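Local coordinates for bacillaene synthase decarboxylase PksI (PDB 4Q1K), which decarboxylates the 3-methylglutaconyl group tethered to PksL to a 3-methylcrotonyl moiety during synthesis of the antibiotic bacillaene, at residues B[128-133]-B[162-167]; B[37-42]-B[80-85]; B[88-93]-B[153-158]; B[99-104]-B[240-245]. The protein carries 1 engineered substitution. All blocks are in the same frame, centred on the assembly; numbering follows the deposited sequence.

Contact 1: residues B[128-133]-B[162-167]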
loop_
_atom_site.group_PDB
_atom_site.type_symbol
_atom_site.label_atom_id
_atom_site.label_comp_id
_atom_site.label_asym_id
_atom_site.label_seq_id
_atom_site.Cartn_x
_atom_site.Cartn_y
_atom_site.Cartn_z
ATOM N N GLY B 128 16.685 14.256 6.436
ATOM C CA GLY B 128 17.216 13.182 7.293
ATOM C C GLY B 128 16.263 11.953 7.279
ATOM O O GLY B 128 16.721 10.798 7.106
ATOM N N PHE B 129 14.956 12.187 7.400
ATOM C CA PHE B 129 13.927 11.119 7.313
ATOM C C PHE B 129 13.907 10.541 5.931
ATOM O O PHE B 129 13.926 9.302 5.748
ATOM C CB PHE B 129 12.579 11.743 7.675
ATOM C CG PHE B 129 11.386 10.773 7.695
ATOM C CD1 PHE B 129 11.439 9.559 8.373
ATOM C CD2 PHE B 129 10.174 11.190 7.149
ATOM C CE1 PHE B 129 10.322 8.721 8.377
ATOM C CE2 PHE B 129 9.023 10.367 7.166
ATOM C CZ PHE B 129 9.125 9.125 7.818
ATOM N N VAL B 130 13.920 11.401 4.908
ATOM C CA VAL B 130 13.812 10.899 3.551
ATOM C C VAL B 130 15.055 10.041 3.170
ATOM O O VAL B 130 14.918 8.971 2.519
ATOM C CB VAL B 130 13.713 12.128 2.574
ATOM C CG1 VAL B 130 13.879 11.663 1.117
ATOM C CG2 VAL B 130 12.372 12.790 2.952
ATOM N N MET B 131 16.243 10.503 3.588
ATOM C CA MET B 131 17.445 9.702 3.297
ATOM C C MET B 131 17.311 8.289 3.871
ATOM O O MET B 131 17.705 7.288 3.186
ATOM C CB MET B 131 18.709 10.391 3.868
ATOM C CG MET B 131 19.921 9.436 3.744
ATOM S SD MET B 131 21.356 10.278 4.552
ATOM C CE MET B 131 20.821 10.189 6.262
ATOM N N GLY B 132 16.722 8.155 5.082
ATOM C CA GLY B 132 16.538 6.859 5.711
ATOM C C GLY B 132 15.514 6.021 4.966
ATOM O O GLY B 132 15.690 4.832 4.847
ATOM N N LEU B 133 14.496 6.658 4.409
ATOM C CA LEU B 133 13.407 5.909 3.725
ATOM C C LEU B 133 13.882 5.258 2.446
ATOM O O LEU B 133 13.214 4.325 1.917
ATOM C CB LEU B 133 12.208 6.841 3.383
ATOM C CG LEU B 133 11.533 7.412 4.607
ATOM C CD1 LEU B 133 10.438 8.372 4.078
ATOM C CD2 LEU B 133 10.872 6.274 5.428
ATOM N N THR B 162 8.804 13.180 -2.564
ATOM C CA THR B 162 7.421 12.897 -3.111
ATOM C C THR B 162 7.357 11.578 -3.851
ATOM O O THR B 162 6.263 11.081 -4.176
ATOM C CB THR B 162 6.978 14.032 -4.112
ATOM O OG1 THR B 162 7.861 13.999 -5.280
ATOM C CG2 THR B 162 7.126 15.415 -3.423
ATOM N N PHE B 163 8.501 10.937 -4.064
ATOM C CA PHE B 163 8.476 9.594 -4.684
ATOM C C PHE B 163 8.607 8.546 -3.548
ATOM O O PHE B 163 7.822 7.587 -3.476
ATOM C CB PHE B 163 9.687 9.518 -5.614
ATOM C CG PHE B 163 9.910 8.129 -6.148
ATOM C CD1 PHE B 163 9.027 7.626 -7.088
ATOM C CD2 PHE B 163 10.917 7.310 -5.629
ATOM C CE1 PHE B 163 9.204 6.342 -7.618
ATOM C CE2 PHE B 163 11.044 5.991 -6.106
ATOM C CZ PHE B 163 10.165 5.510 -7.104
ATOM N N ILE B 164 9.585 8.732 -2.618
ATOM C CA ILE B 164 9.913 7.627 -1.667
ATOM C C ILE B 164 8.911 7.527 -0.526
ATOM O O ILE B 164 8.676 6.434 0.024
ATOM C CB ILE B 164 11.378 7.729 -1.188
ATOM C CG1 ILE B 164 11.906 6.347 -0.643
ATOM C CG2 ILE B 164 11.466 8.802 -0.125
ATOM C CD1 ILE B 164 11.908 5.186 -1.650
ATOM N N VAL B 165 8.295 8.649 -0.164
ATOM C CA VAL B 165 7.283 8.565 0.903
ATOM C C VAL B 165 6.021 7.710 0.492
ATOM O O VAL B 165 5.685 6.820 1.221
ATOM C CB VAL B 165 6.984 9.983 1.531
ATOM C CG1 VAL B 165 5.871 9.829 2.631
ATOM C CG2 VAL B 165 8.294 10.635 2.127
ATOM N N PRO B 166 5.374 7.991 -0.652
ATOM C CA PRO B 166 4.300 7.129 -1.113
ATOM C C PRO B 166 4.846 5.703 -1.344
ATOM O O PRO B 166 4.151 4.734 -1.103
ATOM C CB PRO B 166 3.854 7.753 -2.441
ATOM C CG PRO B 166 4.452 9.159 -2.499
ATOM C CD PRO B 166 5.618 9.176 -1.521
ATOM N N LYS B 167 6.048 5.593 -1.953
ATOM C CA LYS B 167 6.535 4.203 -2.240
ATOM C C LYS B 167 6.620 3.341 -0.912
ATOM O O LYS B 167 6.347 2.143 -0.928
ATOM C CB LYS B 167 7.949 4.403 -2.851
ATOM C CG LYS B 167 8.631 3.085 -3.231
ATOM C CD LYS B 167 7.745 2.218 -4.072
ATOM C CE LYS B 167 7.469 2.797 -5.439
ATOM N NZ LYS B 167 7.003 1.725 -6.394
#
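I164 overlaps V130 and L133 on one side of the short helix 127-133. Both of its branches lie against L133 CB, CG1 and CG2 each at 4.1 Å. The CG2 methyl also reaches V130 CG1, 3.9 Å away, while I164 CG1, roughly opposite the backbone N (chi1 -159°), carries on toward the end of that helix and comes within 3.5 Å of L133 O. L133 O is itself held by the ammonium group of K168, so this buried carbonyl has a polar partner as well as an aliphatic neighbour. One turn apart from V130, L133 sends its CD1 methyl to V165 CG2, 3.7 Å away. The same methyl also rests over one face of the F129 ring, toward its rim. The axes of the segments 128-133 and 162-167 cross at 60°, 9.6 Å apart at their closest, and the meeting is wholly apolar at the side-chain level. In the crotonase-type fold of this family, helix 161-169 is wedged between helix 127-133 on this face, helix 171-180, on which V165 packs through A174, I177 and L178, and the long helix 220-252, which receives F163.

Contact 2: residues B[37-42]-B[80-85]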
loop_
_atom_site.group_PDB
_atom_site.type_symbol
_atom_site.label_atom_id
_atom_site.label_comp_id
_atom_site.label_asym_id
_atom_site.label_seq_id
_atom_site.Cartn_x
_atom_site.Cartn_y
_atom_site.Cartn_z
ATOM N N VAL B 37 27.471 2.289 9.485
ATOM C CA VAL B 37 27.755 3.722 9.192
ATOM C C VAL B 37 27.049 4.563 10.277
ATOM O O VAL B 37 25.842 4.648 10.282
ATOM C CB VAL B 37 27.298 4.129 7.778
ATOM C CG1 VAL B 37 27.561 5.638 7.468
ATOM C CG2 VAL B 37 28.021 3.267 6.713
ATOM N N LYS B 38 27.812 5.090 11.250
ATOM C CA LYS B 38 27.180 5.812 12.349
ATOM C C LYS B 38 27.401 7.314 12.142
ATOM O O LYS B 38 28.543 7.812 12.246
ATOM C CB LYS B 38 27.856 5.444 13.652
ATOM C CG LYS B 38 27.234 6.233 14.815
ATOM C CD LYS B 38 27.809 5.714 16.126
ATOM C CE LYS B 38 27.377 6.538 17.340
ATOM N NZ LYS B 38 28.044 5.806 18.446
ATOM N N MET B 39 26.308 8.043 12.011
ATOM C CA MET B 39 26.345 9.521 11.871
ATOM C C MET B 39 26.440 10.110 13.287
ATOM O O MET B 39 25.579 9.820 14.156
ATOM C CB MET B 39 25.006 9.966 11.254
ATOM C CG MET B 39 24.923 9.398 9.847
ATOM S SD MET B 39 23.455 9.937 8.969
ATOM C CE MET B 39 22.199 8.917 9.819
ATOM N N GLN B 40 27.427 10.970 13.501
ATOM C CA GLN B 40 27.684 11.539 14.813
ATOM C C GLN B 40 28.290 12.946 14.700
ATOM O O GLN B 40 29.338 13.256 15.307
ATOM C CB GLN B 40 28.521 10.601 15.686
ATOM C CG GLN B 40 29.827 10.168 15.010
ATOM C CD GLN B 40 30.752 9.306 15.886
ATOM O OE1 GLN B 40 31.968 9.266 15.644
ATOM N NE2 GLN B 40 30.201 8.649 16.902
ATOM N N ASP B 41 27.599 13.793 13.934
ATOM C CA ASP B 41 27.781 15.259 13.991
ATOM C C ASP B 41 26.963 15.827 15.148
ATOM O O ASP B 41 25.821 16.235 14.966
ATOM C CB ASP B 41 27.435 15.900 12.662
ATOM C CG ASP B 41 27.941 17.348 12.590
ATOM O OD1 ASP B 41 27.999 17.988 13.655
ATOM O OD2 ASP B 41 28.204 17.794 11.473
ATOM N N ARG B 42 27.539 15.763 16.346
ATOM C CA ARG B 42 26.863 16.174 17.567
ATOM C C ARG B 42 26.593 17.684 17.601
ATOM O O ARG B 42 25.533 18.066 18.031
ATOM C CB ARG B 42 27.633 15.715 18.815
ATOM C CG ARG B 42 27.905 14.222 18.819
ATOM C CD ARG B 42 28.506 13.701 20.116
ATOM N NE ARG B 42 28.855 12.325 19.777
ATOM C CZ ARG B 42 28.322 11.234 20.289
ATOM N NH1 ARG B 42 27.431 11.318 21.287
ATOM N NH2 ARG B 42 28.741 10.058 19.804
ATOM N N TYR B 80 19.223 11.170 17.901
ATOM C CA TYR B 80 19.085 11.746 16.558
ATOM C C TYR B 80 19.498 10.693 15.519
ATOM O O TYR B 80 20.617 10.177 15.560
ATOM C CB TYR B 80 20.083 12.940 16.407
ATOM C CG TYR B 80 19.399 14.191 17.035
ATOM C CD1 TYR B 80 18.423 14.868 16.310
ATOM C CD2 TYR B 80 19.596 14.532 18.365
ATOM C CE1 TYR B 80 17.722 15.942 16.862
ATOM C CE2 TYR B 80 18.914 15.628 18.942
ATOM C CZ TYR B 80 17.987 16.311 18.173
ATOM O OH TYR B 80 17.235 17.386 18.641
ATOM N N PHE B 81 18.627 10.431 14.606
ATOM C CA PHE B 81 19.060 9.684 13.429
ATOM C C PHE B 81 19.697 10.736 12.438
ATOM O O PHE B 81 20.880 10.718 12.138
ATOM C CB PHE B 81 17.839 8.996 12.722
ATOM C CG PHE B 81 18.202 8.334 11.409
ATOM C CD1 PHE B 81 19.050 7.175 11.413
ATOM C CD2 PHE B 81 17.750 8.866 10.177
ATOM C CE1 PHE B 81 19.388 6.535 10.186
ATOM C CE2 PHE B 81 18.103 8.276 8.951
ATOM C CZ PHE B 81 18.915 7.113 8.970
ATOM N N ALA B 82 18.881 11.672 11.957
ATOM C CA ALA B 82 19.353 12.633 10.946
ATOM C C ALA B 82 18.321 13.750 10.928
ATOM O O ALA B 82 17.116 13.508 10.912
ATOM C CB ALA B 82 19.592 12.028 9.534
ATOM N N SER B 83 18.789 14.999 10.874
ATOM C CA SER B 83 17.881 16.134 11.135
ATOM C C SER B 83 17.673 16.960 9.865
ATOM O O SER B 83 17.036 18.003 9.922
ATOM C CB SER B 83 18.606 17.072 12.157
ATOM O OG SER B 83 18.438 16.526 13.417
ATOM N N GLY B 84 18.279 16.575 8.742
ATOM C CA GLY B 84 17.921 17.133 7.442
ATOM C C GLY B 84 18.756 18.393 7.150
ATOM O O GLY B 84 19.818 18.590 7.769
ATOM N N GLY B 85 18.228 19.289 6.319
ATOM C CA GLY B 85 19.056 20.472 5.877
ATOM C C GLY B 85 19.393 21.341 7.100
ATOM O O GLY B 85 18.574 21.510 7.983
#
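M39 closes strand 34-39 of the six-stranded crotonase sheet and points its side chain at F81 and A82, in the loop that leaves the neighbouring parallel strand 71-75. The terminal methyl does nearly all the touching. M39 CE stands over one face of the F81 ring in a CH-pi contact, 3.8 Å from the centroid and 17° off the ring normal. It is displaced toward the rim, so its closest ring atom is F81 CE1 at 3.7 Å. The thioether chain runs out extended as far as SD and then bends (chi3 -74°), and this last turn brings the methyl down on the ring. F81 does its share from the other side: its CB points away from the strand, yet with CG opposite the backbone N the ring swings back to meet the methionine. The chain turns a corner at F81, and both its carbonyl and its phenyl meet the methyl. Backbone hydrogen bonds between M39 and T75 join the strand to strand 71-75, while L56 of helix 50-65 and L74 of strand 71-75 also pack on M39. In crotonase relatives the loop following this third strand commonly contributes to the oxyanion hole, and the contact packs the middle of this loop against the end of strand 34-39. A82 adds its CB, 4.1 Å from M39 CE, and F81 O approaches the same methyl carbon to 3.2 Å.

Contact 3: residues B[88-93]-B[153-158]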
loop_
_atom_site.group_PDB
_atom_site.type_symbol
_atom_site.label_atom_id
_atom_site.label_comp_id
_atom_site.label_asym_id
_atom_site.label_seq_id
_atom_site.Cartn_x
_atom_site.Cartn_y
_atom_site.Cartn_z
ATOM N N GLU B 88 21.231 27.185 7.496
ATOM C CA GLU B 88 22.030 27.904 6.489
ATOM C C GLU B 88 21.895 27.225 5.117
ATOM O O GLU B 88 21.709 27.888 4.087
ATOM C CB GLU B 88 23.495 27.988 6.931
ATOM C CG GLU B 88 24.432 28.629 5.936
ATOM C CD GLU B 88 24.212 30.147 5.727
ATOM O OE1 GLU B 88 23.163 30.745 6.153
ATOM O OE2 GLU B 88 25.119 30.765 5.097
ATOM N N GLY B 89 21.946 25.880 5.099
ATOM C CA GLY B 89 21.680 25.131 3.854
ATOM C C GLY B 89 20.365 25.486 3.212
ATOM O O GLY B 89 20.276 25.665 1.974
ATOM N N LEU B 90 19.312 25.519 4.011
ATOM C CA LEU B 90 17.992 25.835 3.427
ATOM C C LEU B 90 17.926 27.282 2.938
ATOM O O LEU B 90 17.312 27.576 1.895
ATOM C CB LEU B 90 16.876 25.610 4.478
ATOM C CG LEU B 90 16.767 24.112 4.888
ATOM C CD1 LEU B 90 15.757 24.111 5.995
ATOM C CD2 LEU B 90 16.343 23.250 3.711
ATOM N N LEU B 91 18.589 28.189 3.658
ATOM C CA LEU B 91 18.521 29.615 3.294
ATOM C C LEU B 91 19.277 29.830 1.967
ATOM O O LEU B 91 18.943 30.725 1.196
ATOM C CB LEU B 91 19.212 30.504 4.394
ATOM C CG LEU B 91 18.308 30.654 5.617
ATOM C CD1 LEU B 91 18.970 31.215 6.863
ATOM C CD2 LEU B 91 17.077 31.477 5.186
ATOM N N ARG B 92 20.295 29.000 1.759
ATOM C CA ARG B 92 21.111 29.039 0.559
ATOM C C ARG B 92 20.269 28.666 -0.648
ATOM O O ARG B 92 20.350 29.316 -1.690
ATOM C CB ARG B 92 22.302 28.087 0.686
ATOM C CG ARG B 92 23.282 28.463 1.786
ATOM C CD ARG B 92 24.374 29.382 1.261
ATOM N NE ARG B 92 25.364 28.658 0.468
ATOM C CZ ARG B 92 26.127 27.679 0.940
ATOM N NH1 ARG B 92 26.017 27.300 2.205
ATOM N NH2 ARG B 92 27.001 27.075 0.146
ATOM N N ILE B 93 19.454 27.623 -0.513
ATOM C CA ILE B 93 18.575 27.261 -1.624
ATOM C C ILE B 93 17.506 28.375 -1.812
ATOM O O ILE B 93 17.123 28.697 -2.946
ATOM C CB ILE B 93 17.825 25.899 -1.366
ATOM C CG1 ILE B 93 18.837 24.741 -1.143
ATOM C CG2 ILE B 93 16.895 25.636 -2.546
ATOM C CD1 ILE B 93 18.142 23.365 -0.768
ATOM N N TYR B 153 7.978 25.162 6.004
ATOM C CA TYR B 153 8.792 26.337 5.681
ATOM C C TYR B 153 8.294 27.013 4.387
ATOM O O TYR B 153 8.944 27.960 3.878
ATOM C CB TYR B 153 10.264 25.945 5.490
ATOM C CG TYR B 153 10.917 25.312 6.688
ATOM C CD1 TYR B 153 11.071 26.036 7.860
ATOM C CD2 TYR B 153 11.366 23.984 6.656
ATOM C CE1 TYR B 153 11.671 25.480 8.995
ATOM C CE2 TYR B 153 12.011 23.429 7.774
ATOM C CZ TYR B 153 12.153 24.179 8.920
ATOM O OH TYR B 153 12.675 23.744 10.070
ATOM N N GLY B 154 7.208 26.519 3.797
ATOM C CA GLY B 154 6.610 27.208 2.666
ATOM C C GLY B 154 6.954 26.649 1.350
ATOM O O GLY B 154 6.418 27.096 0.343
ATOM N N PHE B 155 7.844 25.638 1.323
ATOM C CA PHE B 155 8.307 25.145 0.007
ATOM C C PHE B 155 7.935 23.678 -0.128
ATOM O O PHE B 155 7.683 22.974 0.877
ATOM C CB PHE B 155 9.841 25.358 -0.223
ATOM C CG PHE B 155 10.761 24.662 0.799
ATOM C CD1 PHE B 155 11.165 23.338 0.632
ATOM C CD2 PHE B 155 11.264 25.374 1.906
ATOM C CE1 PHE B 155 11.981 22.724 1.605
ATOM C CE2 PHE B 155 12.139 24.773 2.850
ATOM C CZ PHE B 155 12.451 23.424 2.705
ATOM N N THR B 156 7.889 23.209 -1.356
ATOM C CA THR B 156 7.510 21.802 -1.616
ATOM C C THR B 156 8.625 20.787 -1.272
ATOM O O THR B 156 9.783 21.156 -1.213
ATOM C CB THR B 156 7.112 21.678 -3.076
ATOM O OG1 THR B 156 8.150 22.249 -3.914
ATOM C CG2 THR B 156 5.728 22.422 -3.298
ATOM N N PRO B 157 8.258 19.523 -0.995
ATOM C CA PRO B 157 9.274 18.566 -0.543
ATOM C C PRO B 157 10.302 18.322 -1.676
ATOM O O PRO B 157 9.916 18.111 -2.845
ATOM C CB PRO B 157 8.444 17.310 -0.243
ATOM C CG PRO B 157 7.054 17.827 0.111
ATOM C CD PRO B 157 6.891 19.007 -0.847
ATOM N N GLY B 158 11.593 18.280 -1.331
ATOM C CA GLY B 158 12.614 17.837 -2.322
ATOM C C GLY B 158 13.226 16.508 -1.883
ATOM O O GLY B 158 12.550 15.706 -1.212
#
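The backbone bond from I93 N to G89 O, 3.3 Å long, belongs to the turn of helix 87-94 that presents L90 to the aromatic pair Y153 and F155. L90 alone of this helical segment reaches across, and it divides its two methyls between the rings. CD2 meets the phenyl at CZ, 4.0 Å from F155 CZ. CD1 comes obliquely to the phenol ring and lies 4.2 Å from Y153 CE2. The leucine and phenylalanine side chains stand at about a right angle, and CD2 too comes obliquely to its ring. F155 has CG between its backbone N and carbonyl carbon (chi1 60°), which carries the ring out to L90 CD2. G154, with positive phi, lies between the two aromatics, and the CB of each points toward the helix. This loop leads from strand 145-147 to helix 161-169 of the crotonase fold and runs beside the catalytic H249, with T156 packing on that histidine and the F155 side chain about 4 Å from it. I262 of helix 256-265 touches both L90 and Y153, while F253 stacks on F155. G154 O accepts a hydrogen bond from S222 of the second subunit.

Contact 4: residues B[99-104]-B[240-245]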
loop_
_atom_site.group_PDB
_atom_site.type_symbol
_atom_site.label_atom_id
_atom_site.label_comp_id
_atom_site.label_asym_id
_atom_site.label_seq_id
_atom_site.Cartn_x
_atom_site.Cartn_y
_atom_site.Cartn_z
ATOM N N LYS B 99 21.002 24.216 -5.031
ATOM C CA LYS B 99 19.800 23.406 -5.232
ATOM C C LYS B 99 19.988 22.096 -4.437
ATOM O O LYS B 99 21.143 21.720 -4.111
ATOM C CB LYS B 99 19.558 23.106 -6.706
ATOM C CG LYS B 99 19.876 24.199 -7.698
ATOM C CD LYS B 99 19.305 23.847 -9.065
ATOM C CE LYS B 99 19.840 22.523 -9.581
ATOM N NZ LYS B 99 21.293 22.570 -9.928
ATOM N N PHE B 100 18.884 21.407 -4.105
ATOM C CA PHE B 100 19.006 20.212 -3.219
ATOM C C PHE B 100 19.784 19.091 -3.876
ATOM O O PHE B 100 20.357 18.251 -3.202
ATOM C CB PHE B 100 17.588 19.746 -2.731
ATOM C CG PHE B 100 16.824 18.889 -3.730
ATOM C CD1 PHE B 100 17.130 17.551 -3.878
ATOM C CD2 PHE B 100 15.704 19.393 -4.437
ATOM C CE1 PHE B 100 16.381 16.752 -4.782
ATOM C CE2 PHE B 100 14.961 18.598 -5.295
ATOM C CZ PHE B 100 15.319 17.271 -5.504
ATOM N N THR B 101 19.816 19.080 -5.208
ATOM C CA THR B 101 20.566 18.070 -5.943
ATOM C C THR B 101 22.101 18.336 -5.944
ATOM O O THR B 101 22.818 17.465 -6.415
ATOM C CB THR B 101 20.091 17.961 -7.405
ATOM O OG1 THR B 101 20.012 19.278 -7.944
ATOM C CG2 THR B 101 18.742 17.372 -7.500
ATOM N N ASP B 102 22.595 19.447 -5.369
ATOM C CA ASP B 102 24.020 19.794 -5.430
ATOM C C ASP B 102 24.897 18.723 -4.794
ATOM O O ASP B 102 25.947 18.346 -5.327
ATOM C CB ASP B 102 24.315 21.183 -4.848
ATOM C CG ASP B 102 23.879 22.317 -5.793
ATOM O OD1 ASP B 102 23.543 22.081 -6.975
ATOM O OD2 ASP B 102 23.856 23.449 -5.342
ATOM N N ASP B 103 24.458 18.207 -3.660
ATOM C CA ASP B 103 25.181 17.141 -3.017
ATOM C C ASP B 103 24.081 16.139 -2.911
ATOM O O ASP B 103 22.994 16.483 -2.492
ATOM C CB ASP B 103 25.630 17.578 -1.609
ATOM C CG ASP B 103 26.906 18.432 -1.638
ATOM O OD1 ASP B 103 27.952 17.970 -2.160
ATOM O OD2 ASP B 103 26.857 19.567 -1.134
ATOM N N ASN B 104 24.288 14.933 -3.385
ATOM C CA ASN B 104 23.176 14.022 -3.299
ATOM C C ASN B 104 23.399 13.109 -2.080
ATOM O O ASN B 104 24.324 12.312 -2.065
ATOM C CB ASN B 104 22.986 13.232 -4.589
ATOM C CG ASN B 104 22.018 12.099 -4.410
ATOM O OD1 ASN B 104 21.511 11.874 -3.291
ATOM N ND2 ASN B 104 21.780 11.359 -5.467
ATOM N N ARG B 240 13.283 11.330 -12.872
ATOM C CA ARG B 240 12.262 12.217 -13.368
ATOM C C ARG B 240 11.522 12.935 -12.253
ATOM O O ARG B 240 11.093 14.064 -12.437
ATOM C CB ARG B 240 11.293 11.366 -14.164
ATOM C CG ARG B 240 10.151 12.142 -14.760
ATOM C CD ARG B 240 9.109 11.187 -15.391
ATOM N NE ARG B 240 7.843 11.869 -15.729
ATOM C CZ ARG B 240 7.710 12.810 -16.676
ATOM N NH1 ARG B 240 8.761 13.192 -17.403
ATOM N NH2 ARG B 240 6.530 13.388 -16.895
ATOM N N VAL B 241 11.302 12.261 -11.100
ATOM C CA VAL B 241 10.697 12.894 -9.966
ATOM C C VAL B 241 11.583 13.961 -9.395
ATOM O O VAL B 241 11.094 14.996 -9.055
ATOM C CB VAL B 241 10.144 11.839 -8.896
ATOM C CG1 VAL B 241 9.424 12.597 -7.777
ATOM C CG2 VAL B 241 9.164 10.921 -9.611
ATOM N N ILE B 242 12.902 13.743 -9.370
ATOM C CA ILE B 242 13.872 14.757 -8.915
ATOM C C ILE B 242 13.729 16.017 -9.800
ATOM O O ILE B 242 13.677 17.139 -9.273
ATOM C CB ILE B 242 15.303 14.172 -8.954
ATOM C CG1 ILE B 242 15.447 13.087 -7.833
ATOM C CG2 ILE B 242 16.328 15.251 -8.685
ATOM C CD1 ILE B 242 15.113 13.596 -6.422
ATOM N N GLU B 243 13.563 15.809 -11.105
ATOM C CA GLU B 243 13.427 16.981 -12.054
ATOM C C GLU B 243 12.066 17.666 -11.702
ATOM O O GLU B 243 12.000 18.886 -11.642
ATOM C CB GLU B 243 13.323 16.525 -13.498
ATOM C CG GLU B 243 14.500 15.862 -14.211
ATOM C CD GLU B 243 14.132 15.347 -15.657
ATOM O OE1 GLU B 243 13.223 15.905 -16.338
ATOM O OE2 GLU B 243 14.759 14.357 -16.132
ATOM N N GLN B 244 10.976 16.911 -11.505
ATOM C CA GLN B 244 9.719 17.539 -11.078
ATOM C C GLN B 244 9.822 18.322 -9.755
ATOM O O GLN B 244 9.298 19.422 -9.619
ATOM C CB GLN B 244 8.639 16.458 -10.991
ATOM C CG GLN B 244 8.375 15.944 -12.361
ATOM C CD GLN B 244 7.509 14.727 -12.372
ATOM O OE1 GLN B 244 7.399 13.947 -11.409
ATOM N NE2 GLN B 244 6.921 14.516 -13.503
ATOM N N GLU B 245 10.501 17.743 -8.766
ATOM C CA GLU B 245 10.660 18.449 -7.499
ATOM C C GLU B 245 11.524 19.709 -7.643
ATOM O O GLU B 245 11.291 20.711 -6.949
ATOM C CB GLU B 245 11.344 17.511 -6.536
ATOM C CG GLU B 245 10.342 16.430 -6.065
ATOM C CD GLU B 245 10.943 15.465 -5.073
ATOM O OE1 GLU B 245 12.106 15.570 -4.765
ATOM O OE2 GLU B 245 10.241 14.529 -4.590
#
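F100 projects its ring from a loop of the crotonase fold onto helix 220-252, the long helix that also carries the catalytic H249. From CB the chain turns to put CG between the backbone N and the carbonyl carbon (chi1 82°), and the ring is thereby aimed at I242 and E245. One side of the ring ends at CE1, which has I242 CD1 beside it at 3.8 Å; the methyl lies at the ring edge, close to its plane. On the other side, CE2 meets the aliphatic base of the glutamate, E245 CB, at 4.0 Å. The tip, CZ, lies between the two residues, touching I242 CD1 and approaching E245 OE1 to 3.7 Å. Ring and carboxylate planes stand 55° apart, and the oxygen comes obliquely to the ring. That carboxylate is held through G160 N and T162, which pins it in its buried place beside the phenyl. The ring of F100 also meets the imidazole of H249, with the planes steeply inclined, so the residue forms part of the surroundings of the active site. T101 adds to the packing: its CG2 methyl rests over one face of the F100 ring near the rim. The same methyl is pressed against I242 CG2 at 3.4 Å, tighter than a usual carbon contact. Within segment 99-104, K99 N donates to D102 OD2 over 3.0 Å, entering from well above the carboxylate plane.

In the fold
Contacts 3 and 4, with centres 12 Å apart, both border the active site: the side chains of F155 and F100 come within about 4 Å and 3 Å of that of H249. They touch, for example, where G158 CA lies 3.9 Å from F100 CE2. Contact 1 lies deeper in the chain, the side chain of V130 being about 11 Å from that of H249. It is joined to contact 4 by the short probable hydrogen bond between T162 OG1 and E245 OE2, 2.5 Å. Contact 2 backs onto contact 1 on the sheet side, where G128 O lies 3.4 Å from F81 CE2. It does not touch contact 4, whose nearest atoms are about 9 Å away. Contacts 1, 3 and 4 also reach the second subunit of the trimer.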